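PDB 5O51: Rho guanyl nucleotide exchange factor (Rom2), putative from Aspergillus fumigatus Af293, which probably acts as a guanyl-nucleotide exchange factor for Rho-type GTPases, the piece described here being its CNH domain, a beta-propeller. Local coordinates for residues T217-V222 / F247-N252; R257-W262 / H292-E297. All coordinates share one frame; numbering follows the deposited sequence.

Contact 1. Residues T217-V222 / F247-N252; sequences TSLDFV and FSFFVN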
ATOM      1  N   THR A 217      16.314  20.062  16.329  1.00 55.51           N
ATOM      2  CA  THR A 217      16.921  20.950  15.424  1.00 53.71           C
ATOM      3  C   THR A 217      17.570  20.100  14.367  1.00 52.65           C
ATOM      4  O   THR A 217      17.841  20.593  13.290  1.00 51.28           O
ATOM      5  CB  THR A 217      17.957  21.817  16.228  1.00 55.88           C
ATOM      6  OG1 THR A 217      17.959  23.150  15.726  1.00 67.14           O
ATOM      7  CG2 THR A 217      19.380  21.265  16.223  1.00 46.49           C
ATOM      8  N   SER A 218      17.870  18.832  14.710  1.00 53.52           N
ATOM      9  CA  SER A 218      18.450  17.878  13.764  1.00 60.63           C
ATOM     10  C   SER A 218      17.401  17.455  12.708  1.00 59.74           C
ATOM     11  O   SER A 218      17.767  16.802  11.746  1.00 59.31           O
ATOM     12  CB  SER A 218      19.088  16.660  14.492  1.00 63.06           C
ATOM     13  OG  SER A 218      18.147  15.628  14.815  1.00 66.84           O
ATOM     14  N   LEU A 219      16.126  17.829  12.916  1.00 53.78           N
ATOM     15  CA  LEU A 219      15.025  17.627  11.957  1.00 60.32           C
ATOM     16  C   LEU A 219      14.633  18.855  11.144  1.00 52.94           C
ATOM     17  O   LEU A 219      13.590  18.875  10.530  1.00 46.29           O
ATOM     18  CB  LEU A 219      13.770  17.107  12.690  1.00 69.17           C
ATOM     19  CG  LEU A 219      13.876  15.775  13.458  1.00 75.38           C
ATOM     20  CD1 LEU A 219      12.605  15.529  14.276  1.00 75.21           C
ATOM     21  CD2 LEU A 219      14.154  14.600  12.527  1.00 70.43           C
ATOM     22  N   ASP A 220      15.492  19.866  11.101  1.00 62.44           N
ATOM     23  CA  ASP A 220      15.201  21.070  10.338  1.00 57.91           C
ATOM     24  C   ASP A 220      15.123  20.889   8.830  1.00 50.03           C
ATOM     25  O   ASP A 220      14.410  21.626   8.169  1.00 46.02           O
ATOM     26  CB  ASP A 220      16.247  22.166  10.647  1.00 71.53           C
ATOM     27  CG  ASP A 220      15.668  23.285  11.469  1.00 80.23           C
ATOM     28  OD1 ASP A 220      15.245  23.038  12.639  1.00 84.93           O
ATOM     29  OD2 ASP A 220      15.596  24.396  10.908  1.00 86.26           O
ATOM     30  N   PHE A 221      15.873  19.940   8.269  1.00 49.19           N
ATOM     31  CA  PHE A 221      15.784  19.618   6.831  1.00 46.19           C
ATOM     32  C   PHE A 221      14.368  19.258   6.395  1.00 50.41           C
ATOM     33  O   PHE A 221      13.912  19.611   5.286  1.00 53.42           O
ATOM     34  CB  PHE A 221      16.825  18.555   6.415  1.00 49.90           C
ATOM     35  CG  PHE A 221      16.570  17.161   6.958  1.00 49.40           C
ATOM     36  CD1 PHE A 221      15.683  16.286   6.307  1.00 44.43           C
ATOM     37  CD2 PHE A 221      17.238  16.704   8.107  1.00 53.29           C
ATOM     38  CE1 PHE A 221      15.417  15.020   6.826  1.00 44.87           C
ATOM     39  CE2 PHE A 221      16.979  15.432   8.629  1.00 60.40           C
ATOM     40  CZ  PHE A 221      16.080  14.575   7.985  1.00 50.76           C
ATOM     41  N   VAL A 222      13.637  18.583   7.268  1.00 46.71           N
ATOM     42  CA  VAL A 222      12.268  18.269   6.943  1.00 48.32           C
ATOM     43  C   VAL A 222      11.460  19.587   6.803  1.00 57.27           C
ATOM     44  O   VAL A 222      10.662  19.756   5.844  1.00 61.01           O
ATOM     45  CB  VAL A 222      11.634  17.381   8.025  1.00 49.74           C
ATOM     46  CG1 VAL A 222      10.173  17.093   7.679  1.00 50.56           C
ATOM     47  CG2 VAL A 222      12.456  16.088   8.266  1.00 51.26           C
ATOM     48  N   PHE A 247      13.427  11.619   1.497  1.00 34.83           N
ATOM     49  CA  PHE A 247      14.387  11.174   2.458  1.00 34.85           C
ATOM     50  C   PHE A 247      13.819  10.159   3.382  1.00 32.02           C
ATOM     51  O   PHE A 247      12.623  10.055   3.502  1.00 34.20           O
ATOM     52  CB  PHE A 247      14.967  12.353   3.274  1.00 40.39           C
ATOM     53  CG  PHE A 247      13.988  13.475   3.528  1.00 42.35           C
ATOM     54  CD1 PHE A 247      12.885  13.286   4.337  1.00 38.66           C
ATOM     55  CD2 PHE A 247      14.228  14.753   3.005  1.00 41.84           C
ATOM     56  CE1 PHE A 247      11.968  14.324   4.536  1.00 46.86           C
ATOM     57  CE2 PHE A 247      13.357  15.805   3.226  1.00 43.85           C
ATOM     58  CZ  PHE A 247      12.216  15.595   3.987  1.00 46.65           C
ATOM     59  N   SER A 248      14.717   9.415   4.040  1.00 34.36           N
ATOM     60  CA  SER A 248      14.346   8.523   5.116  1.00 34.11           C
ATOM     61  C   SER A 248      15.195   8.777   6.322  1.00 36.36           C
ATOM     62  O   SER A 248      16.379   9.067   6.179  1.00 36.64           O
ATOM     63  CB  SER A 248      14.411   7.040   4.680  1.00 34.62           C
ATOM     64  OG  SER A 248      13.339   6.762   3.805  1.00 34.84           O
ATOM     65  N   PHE A 249      14.584   8.629   7.521  1.00 38.17           N
ATOM     66  CA  PHE A 249      15.351   8.658   8.751  1.00 39.19           C
ATOM     67  C   PHE A 249      14.591   8.026   9.939  1.00 40.37           C
ATOM     68  O   PHE A 249      13.381   7.718   9.875  1.00 37.94           O
ATOM     69  CB  PHE A 249      15.716  10.104   9.067  1.00 40.81           C
ATOM     70  CG  PHE A 249      14.513  10.979   9.233  1.00 38.99           C
ATOM     71  CD1 PHE A 249      13.927  11.573   8.148  1.00 39.00           C
ATOM     72  CD2 PHE A 249      13.926  11.107  10.480  1.00 37.91           C
ATOM     73  CE1 PHE A 249      12.771  12.310   8.290  1.00 37.58           C
ATOM     74  CE2 PHE A 249      12.802  11.865  10.643  1.00 39.18           C
ATOM     75  CZ  PHE A 249      12.235  12.487   9.552  1.00 41.51           C
ATOM     76  N   PHE A 250      15.304   7.862  11.053  1.00 40.81           N
ATOM     77  CA  PHE A 250      14.688   7.230  12.257  1.00 42.93           C
ATOM     78  C   PHE A 250      14.197   8.253  13.312  1.00 42.49           C
ATOM     79  O   PHE A 250      14.868   9.288  13.554  1.00 42.27           O
ATOM     80  CB  PHE A 250      15.700   6.337  12.921  1.00 37.38           C
ATOM     81  CG  PHE A 250      16.040   5.132  12.171  1.00 44.78           C
ATOM     82  CD1 PHE A 250      15.249   3.997  12.278  1.00 42.85           C
ATOM     83  CD2 PHE A 250      17.214   5.074  11.412  1.00 46.50           C
ATOM     84  CE1 PHE A 250      15.554   2.865  11.562  1.00 41.45           C
ATOM     85  CE2 PHE A 250      17.535   3.933  10.732  1.00 45.24           C
ATOM     86  CZ  PHE A 250      16.705   2.829  10.793  1.00 44.39           C
ATOM     87  N   VAL A 251      13.101   7.945  14.002  1.00 41.41           N
ATOM     88  CA  VAL A 251      12.718   8.682  15.254  1.00 48.23           C
ATOM     89  C   VAL A 251      12.455   7.719  16.416  1.00 58.22           C
ATOM     90  O   VAL A 251      12.370   6.479  16.188  1.00 46.85           O
ATOM     91  CB  VAL A 251      11.525   9.637  15.141  1.00 44.21           C
ATOM     92  CG1 VAL A 251      11.764  10.683  14.075  1.00 49.78           C
ATOM     93  CG2 VAL A 251      10.219   8.915  14.937  1.00 48.78           C
ATOM     94  N   ASN A 252      12.345   8.283  17.637  1.00 60.10           N
ATOM     95  CA  ASN A 252      12.096   7.480  18.863  1.00 74.07           C
ATOM     96  C   ASN A 252      10.656   7.251  19.375  1.00 80.68           C
ATOM     97  O   ASN A 252      10.458   6.323  20.181  1.00 85.53           O
ATOM     98  CB  ASN A 252      12.935   7.994  20.058  1.00 68.22           C
ATOM     99  CG  ASN A 252      12.478   9.351  20.579  1.00 64.77           C
ATOM    100  OD1 ASN A 252      11.421   9.912  20.203  1.00 66.54           O
ATOM    101  ND2 ASN A 252      13.321   9.924  21.423  1.00 67.90           N
TER

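Contact 2. Residues R257-W262 / H292-E297; sequences RARPDW and HIETSE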
ATOM      1  N   ARG A 257      14.532  12.733  16.991  1.00 48.40           N
ATOM      2  CA  ARG A 257      15.452  12.031  16.082  1.00 51.49           C
ATOM      3  C   ARG A 257      16.168  10.903  16.827  1.00 55.85           C
ATOM      4  O   ARG A 257      16.461  11.026  18.009  1.00 57.54           O
ATOM      5  CB  ARG A 257      16.464  12.992  15.481  1.00 45.26           C
ATOM      6  CG  ARG A 257      17.489  12.402  14.525  1.00 47.74           C
ATOM      7  CD  ARG A 257      16.872  12.217  13.155  1.00 49.29           C
ATOM      8  NE  ARG A 257      17.838  11.831  12.114  1.00 47.90           N
ATOM      9  CZ  ARG A 257      18.560  12.666  11.365  1.00 48.13           C
ATOM     10  NH1 ARG A 257      18.513  14.004  11.526  1.00 42.24           N
ATOM     11  NH2 ARG A 257      19.359  12.148  10.438  1.00 48.89           N
ATOM     12  N   ALA A 258      16.436   9.815  16.127  1.00 49.51           N
ATOM     13  CA  ALA A 258      17.323   8.764  16.597  1.00 52.22           C
ATOM     14  C   ALA A 258      18.360   8.468  15.481  1.00 49.81           C
ATOM     15  O   ALA A 258      18.098   8.725  14.313  1.00 48.85           O
ATOM     16  CB  ALA A 258      16.506   7.505  16.956  1.00 52.09           C
ATOM     17  N   ARG A 259      19.507   7.890  15.861  1.00 50.12           N
ATOM     18  CA  ARG A 259      20.680   7.762  15.025  1.00 48.58           C
ATOM     19  C   ARG A 259      20.826   9.065  14.227  1.00 55.21           C
ATOM     20  O   ARG A 259      20.573   9.093  13.001  1.00 47.91           O
ATOM     21  CB  ARG A 259      20.553   6.558  14.098  1.00 57.99           C
ATOM     22  CG  ARG A 259      20.138   5.250  14.770  1.00 57.54           C
ATOM     23  CD  ARG A 259      20.308   4.069  13.799  1.00 60.85           C
ATOM     24  NE  ARG A 259      19.280   3.034  14.020  1.00 69.10           N
ATOM     25  CZ  ARG A 259      19.171   1.882  13.348  1.00 69.59           C
ATOM     26  NH1 ARG A 259      20.030   1.544  12.371  1.00 69.26           N
ATOM     27  NH2 ARG A 259      18.191   1.048  13.679  1.00 68.95           N
ATOM     28  N   PRO A 260      21.222  10.151  14.920  1.00 54.70           N
ATOM     29  CA  PRO A 260      21.203  11.515  14.335  1.00 50.59           C
ATOM     30  C   PRO A 260      22.172  11.703  13.193  1.00 48.83           C
ATOM     31  O   PRO A 260      22.020  12.632  12.411  1.00 49.08           O
ATOM     32  CB  PRO A 260      21.564  12.423  15.534  1.00 53.00           C
ATOM     33  CG  PRO A 260      22.340  11.556  16.437  1.00 51.14           C
ATOM     34  CD  PRO A 260      21.919  10.121  16.223  1.00 48.85           C
ATOM     35  N   ASP A 261      23.173  10.828  13.083  1.00 46.60           N
ATOM     36  CA  ASP A 261      24.078  10.869  11.954  1.00 50.50           C
ATOM     37  C   ASP A 261      23.659  10.042  10.724  1.00 49.74           C
ATOM     38  O   ASP A 261      24.376  10.033   9.697  1.00 48.59           O
ATOM     39  CB  ASP A 261      25.476  10.480  12.423  1.00 50.63           C
ATOM     40  CG  ASP A 261      26.024  11.476  13.475  1.00 65.16           C
ATOM     41  OD1 ASP A 261      25.792  12.732  13.367  1.00 62.20           O
ATOM     42  OD2 ASP A 261      26.672  10.987  14.425  1.00 66.59           O
ATOM     43  N   TRP A 262      22.486   9.426  10.803  1.00 48.23           N
ATOM     44  CA  TRP A 262      21.996   8.461   9.785  1.00 45.94           C
ATOM     45  C   TRP A 262      20.912   9.130   9.032  1.00 39.76           C
ATOM     46  O   TRP A 262      19.929   9.587   9.623  1.00 38.51           O
ATOM     47  CB  TRP A 262      21.447   7.180  10.455  1.00 45.07           C
ATOM     48  CG  TRP A 262      21.194   5.976   9.553  1.00 40.54           C
ATOM     49  CD1 TRP A 262      22.002   4.897   9.399  1.00 38.81           C
ATOM     50  CD2 TRP A 262      20.029   5.720   8.732  1.00 36.99           C
ATOM     51  NE1 TRP A 262      21.413   3.990   8.576  1.00 42.21           N
ATOM     52  CE2 TRP A 262      20.209   4.488   8.141  1.00 38.46           C
ATOM     53  CE3 TRP A 262      18.859   6.429   8.458  1.00 41.65           C
ATOM     54  CZ2 TRP A 262      19.291   3.949   7.239  1.00 39.82           C
ATOM     55  CZ3 TRP A 262      17.922   5.871   7.575  1.00 38.90           C
ATOM     56  CH2 TRP A 262      18.153   4.657   6.977  1.00 38.59           C
ATOM     57  N   HIS A 292      21.279  -0.412   2.332  1.00 37.50           N
ATOM     58  CA  HIS A 292      21.543  -1.102   3.623  1.00 36.15           C
ATOM     59  C   HIS A 292      21.022  -0.328   4.832  1.00 39.34           C
ATOM     60  O   HIS A 292      21.418   0.785   5.080  1.00 37.21           O
ATOM     61  CB  HIS A 292      23.036  -1.348   3.778  1.00 37.34           C
ATOM     62  CG  HIS A 292      23.358  -2.504   4.657  1.00 40.35           C
ATOM     63  ND1 HIS A 292      23.308  -2.407   6.015  1.00 38.09           N
ATOM     64  CD2 HIS A 292      23.793  -3.761   4.379  1.00 40.10           C
ATOM     65  CE1 HIS A 292      23.637  -3.570   6.554  1.00 44.11           C
ATOM     66  NE2 HIS A 292      23.940  -4.403   5.579  1.00 42.94           N
ATOM     67  N   ILE A 293      20.129  -0.918   5.605  1.00 35.74           N
ATOM     68  CA  ILE A 293      19.521  -0.251   6.756  1.00 39.40           C
ATOM     69  C   ILE A 293      20.505   0.154   7.873  1.00 40.96           C
ATOM     70  O   ILE A 293      20.258   1.084   8.599  1.00 43.27           O
ATOM     71  CB  ILE A 293      18.351  -1.151   7.315  1.00 51.08           C
ATOM     72  CG1 ILE A 293      17.447  -0.430   8.309  1.00 56.68           C
ATOM     73  CG2 ILE A 293      18.877  -2.402   8.028  1.00 55.61           C
ATOM     74  CD1 ILE A 293      16.533   0.602   7.688  1.00 63.27           C
ATOM     75  N   GLU A 294      21.592  -0.579   8.051  1.00 41.78           N
ATOM     76  CA  GLU A 294      22.590  -0.208   9.060  1.00 44.30           C
ATOM     77  C   GLU A 294      23.498   0.896   8.594  1.00 43.52           C
ATOM     78  O   GLU A 294      23.635   1.941   9.291  1.00 43.15           O
ATOM     79  CB  GLU A 294      23.419  -1.431   9.474  1.00 47.38           C
ATOM     80  CG  GLU A 294      22.632  -2.550  10.138  1.00 51.71           C
ATOM     81  CD  GLU A 294      21.751  -2.063  11.288  1.00 62.94           C
ATOM     82  OE1 GLU A 294      21.959  -0.937  11.803  1.00 68.23           O
ATOM     83  OE2 GLU A 294      20.819  -2.820  11.691  1.00 73.31           O
ATOM     84  N   THR A 295      24.121   0.696   7.438  1.00 38.25           N
ATOM     85  CA  THR A 295      25.140   1.645   7.007  1.00 43.05           C
ATOM     86  C   THR A 295      24.617   2.797   6.173  1.00 46.45           C
ATOM     87  O   THR A 295      25.310   3.785   6.036  1.00 43.54           O
ATOM     88  CB  THR A 295      26.193   0.960   6.185  1.00 49.54           C
ATOM     89  OG1 THR A 295      25.617   0.569   4.947  1.00 43.28           O
ATOM     90  CG2 THR A 295      26.797  -0.289   6.974  1.00 46.13           C
ATOM     91  N   SER A 296      23.452   2.613   5.543  1.00 39.53           N
ATOM     92  CA  SER A 296      22.734   3.588   4.689  1.00 34.35           C
ATOM     93  C   SER A 296      23.334   3.704   3.332  1.00 35.61           C
ATOM     94  O   SER A 296      22.803   4.442   2.495  1.00 37.94           O
ATOM     95  CB  SER A 296      22.542   4.971   5.291  1.00 35.00           C
ATOM     96  OG  SER A 296      23.732   5.777   5.139  1.00 37.65           O
ATOM     97  N   GLU A 297      24.313   2.871   3.055  1.00 34.36           N
ATOM     98  CA  GLU A 297      24.964   2.844   1.753  1.00 42.23           C
ATOM     99  C   GLU A 297      24.086   2.203   0.651  1.00 41.69           C
ATOM    100  O   GLU A 297      23.270   1.291   0.919  1.00 40.07           O
ATOM    101  CB  GLU A 297      26.295   2.057   1.850  1.00 43.00           C
ATOM    102  CG  GLU A 297      26.091   0.531   1.862  1.00 58.97           C
ATOM    103  CD  GLU A 297      27.222  -0.344   2.456  1.00 63.53           C
ATOM    104  OE1 GLU A 297      28.283  -0.491   1.806  1.00 65.88           O
ATOM    105  OE2 GLU A 297      26.995  -0.966   3.520  1.00 54.35           O
TER
HETATM  106  O   HOH W   1      22.541   2.380  11.803  1.00 56.05           O

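Contact 1. Residues T217-V222 / F247-N252
Phe-221 meets Phe-247 and Phe-249 in an aromatic cluster where the short helix 220-224 packs on strand 247-251. Two edge-to-face stacks carry it. Against Phe-247 the ring of Phe-221 comes edge first: its CE1 stands 3.8 Å above the plane of Phe-247, over the ring centre, and the planes are turned 80° apart. Against Phe-249 the same ring again offers its edge, but the stack is offset, with centroids 5.5 Å apart and planes at 88°; the closest approach is 3.7 Å from Phe-221 CZ to Phe-249 CD1.

Aliphatic contacts complete the interface. CD2 of Leu-219, the residue at the helix N-cap position, lies 3.6 Å from Phe-249 CE2, and the two side chains run nearly perpendicular. Val-222 CG2 reaches Phe-249 CE1 at 3.8 Å and is 4.2 Å from Phe-247 CE1, so one methyl group bridges both strand rings. Phe-247 and Phe-249 alternate with Ser-248, whose CB points away from the helix.

No hydrogen bond crosses between the segments. The Phe-221 ring has a further, cation-pi partner in Lys-263, outside them. All five touching residues are buried, and 260 Å² of surface is buried between the segments, which implies that the join between these two segments rests on apolar and aromatic packing rather than polar pairing.

Contact 2. Residues R257-W262 / H292-E297
Trp-262 turns the pyrrole side of its indole toward the backbone of residues 293-296, and the contact is arranged around that ring. NE1 donates a weak hydrogen bond to Glu-294 O, 3.1 Å away with an N-H...O angle of only 129°; the oxygen is met at the rim of the indole, close to the ring plane. Ile-293 O is equally near NE1, at 3.1 Å, but lies obliquely to the ring. Over one face sits Ser-296 CB, 3.9 Å from the centroid of the five-membered ring and 27° off its normal, a CH-pi contact. The benzo side adds a looser apolar touch, CZ2 to Ile-293 CD1 at 4.4 Å.

Arg-259 supplies the second, polar element. Its NH1 forms a salt bridge of 3.2 Å with Glu-294 OE1, and although the two side chains cross obliquely, the guanidinium and carboxylate planes are only 2° apart. The Glu-294 chain, bent at chi2, brings the carboxylate back toward Arg-259 even though its CB points away. A water accepts from Arg-259 NH1 at 2.7 Å and donates to Glu-294 O, the oxygen that also receives the indole N-H. The guanidinium is shared: NH2 is salt-bridged to Glu-239, and Phe-250 makes a cation-pi contact with Arg-259.

A type I beta turn runs from Arg-259 to Trp-262, while an ST turn at Thr-295 shapes the opposing segment. The arrangement joins loops of two consecutive four-stranded antiparallel sheets. Segment 257-262 precedes strand 264-265, and segment 292-297 connects strands 287-292 and 298-303: packing between adjacent blades of the CNH beta-propeller.

How the contacts relate
The two contacts follow one another along the chain, contact 1 closing before contact 2 opens, with centres about 11 Å apart on the same side of the chain's centre. Strand 247-251 and segment 257-262 tie them together: Phe-250 O lies 3.1 Å from Ala-258 N, a probable hydrogen bond. Phe-250, whose CB points away from the helix of contact 1, also meets the ring of Trp-262. On the helix side, Arg-257 NH1 packs 2.9 Å from Ser-218 O and 3.6 Å from Phe-221 CE2. Contact 1 thus packs the helix of the connection between two blades onto the later blade, and contact 2 links that blade to the next one.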